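Local coordinates for tRNA (adenine(22)-N(1))-methyltransferase (Bacillus subtilis, PDB 6Q56), which methylates N1 of adenosine 22 in tRNA, using S-adenosyl-L-methionine as the methyl donor, at residues A[144-147]-A[152-155]; A[181-184]-A[189-192]. The protein carries 2 engineered substitutions. One frame throughout, in Å; residues are numbered along the deposited sequence.

Contact 1 of 2, residues A[144-147]-A[152-155]. Engineered in segment 152-155: Ser152 (natural residue Cys).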
loop_
_atom_site.group_PDB
_atom_site.type_symbol
_atom_site.label_atom_id
_atom_site.label_comp_id
_atom_site.label_asym_id
_atom_site.label_seq_id
_atom_site.Cartn_x
_atom_site.Cartn_y
_atom_site.Cartn_z
ATOM N N VAL A 144 -8.244 3.699 -2.879
ATOM C CA VAL A 144 -8.885 4.755 -2.133
ATOM C C VAL A 144 -7.801 5.677 -1.617
ATOM O O VAL A 144 -6.712 5.239 -1.280
ATOM C CB VAL A 144 -9.730 4.239 -0.950
ATOM C CG1 VAL A 144 -8.897 3.402 -0.014
ATOM C CG2 VAL A 144 -10.318 5.400 -0.179
ATOM N N ILE A 145 -8.101 6.960 -1.568
ATOM C CA ILE A 145 -7.169 7.921 -1.027
ATOM C C ILE A 145 -7.980 8.795 -0.107
ATOM O O ILE A 145 -8.966 9.394 -0.508
ATOM C CB ILE A 145 -6.437 8.774 -2.068
ATOM C CG1 ILE A 145 -5.384 9.621 -1.350
ATOM C CG2 ILE A 145 -7.408 9.661 -2.816
ATOM C CD1 ILE A 145 -4.398 10.323 -2.246
ATOM N N LEU A 146 -7.560 8.842 1.142
ATOM C CA LEU A 146 -8.243 9.616 2.145
ATOM C C LEU A 146 -7.223 10.309 3.003
ATOM O O LEU A 146 -6.039 10.039 2.902
ATOM C CB LEU A 146 -9.072 8.682 3.018
ATOM C CG LEU A 146 -10.091 7.832 2.268
ATOM C CD1 LEU A 146 -10.502 6.619 3.079
ATOM C CD2 LEU A 146 -11.305 8.656 1.883
ATOM N N GLU A 147 -7.682 11.196 3.868
ATOM C CA GLU A 147 -6.767 11.859 4.771
ATOM C C GLU A 147 -7.244 11.639 6.197
ATOM O O GLU A 147 -8.432 11.475 6.455
ATOM C CB GLU A 147 -6.586 13.339 4.433
ATOM C CG GLU A 147 -7.621 14.284 4.994
ATOM C CD GLU A 147 -7.378 15.712 4.547
ATOM O OE1 GLU A 147 -6.267 16.000 4.064
ATOM O OE2 GLU A 147 -8.298 16.544 4.672
ATOM N N SER A 152 -2.496 12.419 4.268
ATOM C CA SER A 152 -3.158 11.651 3.233
ATOM C C SER A 152 -2.582 10.246 3.205
ATOM O O SER A 152 -1.395 10.044 3.416
ATOM C CB SER A 152 -3.006 12.323 1.877
ATOM O OG SER A 152 -1.689 12.204 1.398
ATOM N N TYR A 153 -3.437 9.272 2.947
ATOM C CA TYR A 153 -3.004 7.898 2.905
ATOM C C TYR A 153 -3.732 7.185 1.793
ATOM O O TYR A 153 -4.908 7.413 1.565
ATOM C CB TYR A 153 -3.261 7.213 4.245
ATOM C CG TYR A 153 -4.721 7.068 4.585
ATOM C CD1 TYR A 153 -5.452 5.986 4.128
ATOM C CD2 TYR A 153 -5.370 8.011 5.363
ATOM C CE1 TYR A 153 -6.789 5.851 4.435
ATOM C CE2 TYR A 153 -6.709 7.882 5.674
ATOM C CZ TYR A 153 -7.410 6.802 5.207
ATOM O OH TYR A 153 -8.731 6.670 5.514
ATOM N N GLU A 154 -3.007 6.327 1.097
ATOM C CA GLU A 154 -3.559 5.565 0.004
ATOM C C GLU A 154 -3.677 4.105 0.382
ATOM O O GLU A 154 -2.915 3.603 1.193
ATOM C CB GLU A 154 -2.664 5.684 -1.214
ATOM C CG GLU A 154 -2.696 7.034 -1.886
ATOM C CD GLU A 154 -1.426 7.318 -2.644
ATOM O OE1 GLU A 154 -0.357 6.922 -2.159
ATOM O OE2 GLU A 154 -1.498 7.939 -3.712
ATOM N N VAL A 155 -4.638 3.430 -0.225
ATOM C CA VAL A 155 -4.860 2.019 0.011
ATOM C C VAL A 155 -5.095 1.357 -1.333
ATOM O O VAL A 155 -6.011 1.712 -2.060
ATOM C CB VAL A 155 -6.056 1.770 0.940
ATOM C CG1 VAL A 155 -6.334 0.284 1.061
ATOM C CG2 VAL A 155 -5.793 2.363 2.305
#

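Contact 2 of 2, residues A[181-184]-A[189-192]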
loop_
_atom_site.group_PDB
_atom_site.type_symbol
_atom_site.label_atom_id
_atom_site.label_comp_id
_atom_site.label_asym_id
_atom_site.label_seq_id
_atom_site.Cartn_x
_atom_site.Cartn_y
_atom_site.Cartn_z
ATOM N N PHE A 181 -7.401 4.217 -10.487
ATOM C CA PHE A 181 -8.726 4.423 -9.934
ATOM C C PHE A 181 -8.787 5.810 -9.336
ATOM O O PHE A 181 -9.735 6.547 -9.550
ATOM C CB PHE A 181 -9.034 3.395 -8.852
ATOM C CG PHE A 181 -9.319 2.024 -9.382
ATOM C CD1 PHE A 181 -10.586 1.682 -9.789
ATOM C CD2 PHE A 181 -8.322 1.079 -9.463
ATOM C CE1 PHE A 181 -10.856 0.422 -10.276
ATOM C CE2 PHE A 181 -8.583 -0.180 -9.949
ATOM C CZ PHE A 181 -9.850 -0.510 -10.359
ATOM N N LEU A 182 -7.758 6.156 -8.580
ATOM C CA LEU A 182 -7.695 7.455 -7.938
ATOM C C LEU A 182 -7.811 8.562 -8.966
ATOM O O LEU A 182 -8.497 9.546 -8.752
ATOM C CB LEU A 182 -6.409 7.587 -7.133
ATOM C CG LEU A 182 -6.297 6.527 -6.043
ATOM C CD1 LEU A 182 -5.020 6.680 -5.245
ATOM C CD2 LEU A 182 -7.516 6.553 -5.141
ATOM N N ALA A 183 -7.129 8.384 -10.086
ATOM C CA ALA A 183 -7.138 9.365 -11.158
ATOM C C ALA A 183 -8.541 9.602 -11.699
ATOM O O ALA A 183 -8.915 10.727 -11.954
ATOM C CB ALA A 183 -6.210 8.937 -12.279
ATOM N N LYS A 184 -9.307 8.532 -11.867
ATOM C CA LYS A 184 -10.668 8.628 -12.375
ATOM C C LYS A 184 -11.564 9.355 -11.392
ATOM O O LYS A 184 -12.389 10.178 -11.776
ATOM C CB LYS A 184 -11.249 7.241 -12.631
ATOM C CG LYS A 184 -10.718 6.544 -13.862
ATOM C CD LYS A 184 -11.555 5.321 -14.175
ATOM C CE LYS A 184 -10.731 4.215 -14.801
ATOM N NZ LYS A 184 -11.503 2.946 -14.866
ATOM N N VAL A 189 -8.833 15.059 -1.795
ATOM C CA VAL A 189 -7.567 14.647 -1.222
ATOM C C VAL A 189 -6.561 14.383 -2.324
ATOM O O VAL A 189 -5.410 14.776 -2.239
ATOM C CB VAL A 189 -7.742 13.396 -0.349
ATOM C CG1 VAL A 189 -6.416 12.958 0.228
ATOM C CG2 VAL A 189 -8.733 13.672 0.762
ATOM N N PHE A 190 -7.031 13.704 -3.357
ATOM C CA PHE A 190 -6.216 13.354 -4.512
ATOM C C PHE A 190 -5.662 14.592 -5.210
ATOM O O PHE A 190 -4.466 14.699 -5.435
ATOM C CB PHE A 190 -7.032 12.514 -5.495
ATOM C CG PHE A 190 -6.331 12.234 -6.782
ATOM C CD1 PHE A 190 -5.542 11.114 -6.925
ATOM C CD2 PHE A 190 -6.464 13.090 -7.856
ATOM C CE1 PHE A 190 -4.898 10.850 -8.112
ATOM C CE2 PHE A 190 -5.819 12.833 -9.045
ATOM C CZ PHE A 190 -5.038 11.712 -9.174
ATOM N N LEU A 191 -6.544 15.520 -5.554
ATOM C CA LEU A 191 -6.140 16.745 -6.229
ATOM C C LEU A 191 -5.152 17.529 -5.386
ATOM O O LEU A 191 -4.129 17.972 -5.872
ATOM C CB LEU A 191 -7.354 17.616 -6.537
ATOM C CG LEU A 191 -8.247 17.138 -7.674
ATOM C CD1 LEU A 191 -9.478 18.010 -7.769
ATOM C CD2 LEU A 191 -7.494 17.129 -8.988
ATOM N N LYS A 192 -5.475 17.689 -4.115
ATOM C CA LYS A 192 -4.627 18.418 -3.190
ATOM C C LYS A 192 -3.239 17.795 -3.109
ATOM O O LYS A 192 -2.240 18.491 -3.152
ATOM C CB LYS A 192 -5.273 18.469 -1.806
ATOM C CG LYS A 192 -4.397 19.058 -0.724
ATOM C CD LYS A 192 -5.217 19.577 0.440
ATOM C CE LYS A 192 -6.012 18.475 1.104
ATOM N NZ LYS A 192 -6.499 18.863 2.450
#

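Contact 1 of 2, residues A[144-147]-A[152-155]
One face of the Tyr153 ring lies against Leu146: the carbonyl oxygen Leu146 O sits 3.2 Å above the ring plane, displaced toward the rim, and on the same side Leu146 CB comes within 3.3 Å of Tyr153 CZ. Tyr153 CG stands between its backbone N and carbonyl carbon (chi1 66°), which folds the ring across to the neighbouring strand. A tyrosine suits this place because its flat face packs on leucine while its hydroxyl makes a weak hydrogen bond to Thr12. An alanine here would remove ring and hydroxyl, and would probably leave Leu146 CB and CD1 without their aromatic cover on this side and Thr12 without this partner. The backbones are paired: Tyr153 N donates to Leu146 O at 2.7 Å, Leu146 N to Tyr153 O, and Val144 and Val155 exchange a second such pair. Val144 and Val155 run side by side on the ring's face of the sheet, with Val144 CG1 a tight 3.4 Å from Val155 CB. On the other face Ile145 CD1 rests 3.7 Å from Glu154 CG, so the acid lends its aliphatic stem to an apolar neighbour. The engineered Ser152 is paired with Glu147 there. Alternating pairs mark antiparallel strands, and a short turn makes them the beta hairpin closing one side of the Rossmann-like methyltransferase sheet (order 3-2-1-4-5-7-6), with 139-148 at the edge and 151-159 running against the others.

Contact 2 of 2, residues A[181-184]-A[189-192]
Phe190 lays one ring face over the backbone of Leu182, and the closest packing gathers there and at the neighbouring Ala183. Leu182 O stands 3.7 Å above the ring plane, over its centre, while Leu182 CB reaches to 3.6 Å from Phe190 CD1. Farther along the ring Phe190 CZ meets the backbone at Ala183 CA, 3.7 Å away. The phenylalanine can span the gap between the helices because its CG is anti to the backbone N (chi1 173°), which carries the ring out from helix 188-210 to helix 180-185. Leucine and alanine fit the receiving side: Leu182 directs its CB toward the ring, and Ala183, whose CB points away, adds little bulk beside it. The packing thins out at that methyl, since Ala183 CB is 4.3 Å from Phe190 CZ. Farther out, the exposed Lys184 and Lys192 take no part, as befits long charged chains on the solvent side of their helices. The ring is also enclosed from elsewhere: Trp194 meets it with the ring planes at about 60°, and Val178 of helix 172-178 and Ile145 of strand 139-148 touch it as well. Polar ties run to other partners, with Leu182 N hydrogen-bonded to Glu143 OE1 and Phe190 N to Asn187 OD1. No hydrogen bond joins the two segments, and only 129 Å² is buried between them, so the contact probably draws mainly on dispersion and the burial of the ring, helped by the short link between the helices.

The centres of contacts 1 and 2 lie 9 Å apart, and the chain completes the hairpin of contact 1 before it reaches the helices of contact 2. The two share an interface: the sheet face bearing Ile145 and Glu154 receives helices 180-185 and 188-210. Leu182 CD2 packs 3.6 Å from Ile145 N, and Ile145 CG1 lies 3.8 Å from Val189 CG1. At the rim, Glu147 and Lys192 form a long, weak ion pair, and Asn187 ND2 hydrogen-bonds to Ile145 O. Helix 188-210 is the first of the two C-terminal helices, followed by 215-234, so these contacts seat its start on the edge of the methyltransferase sheet.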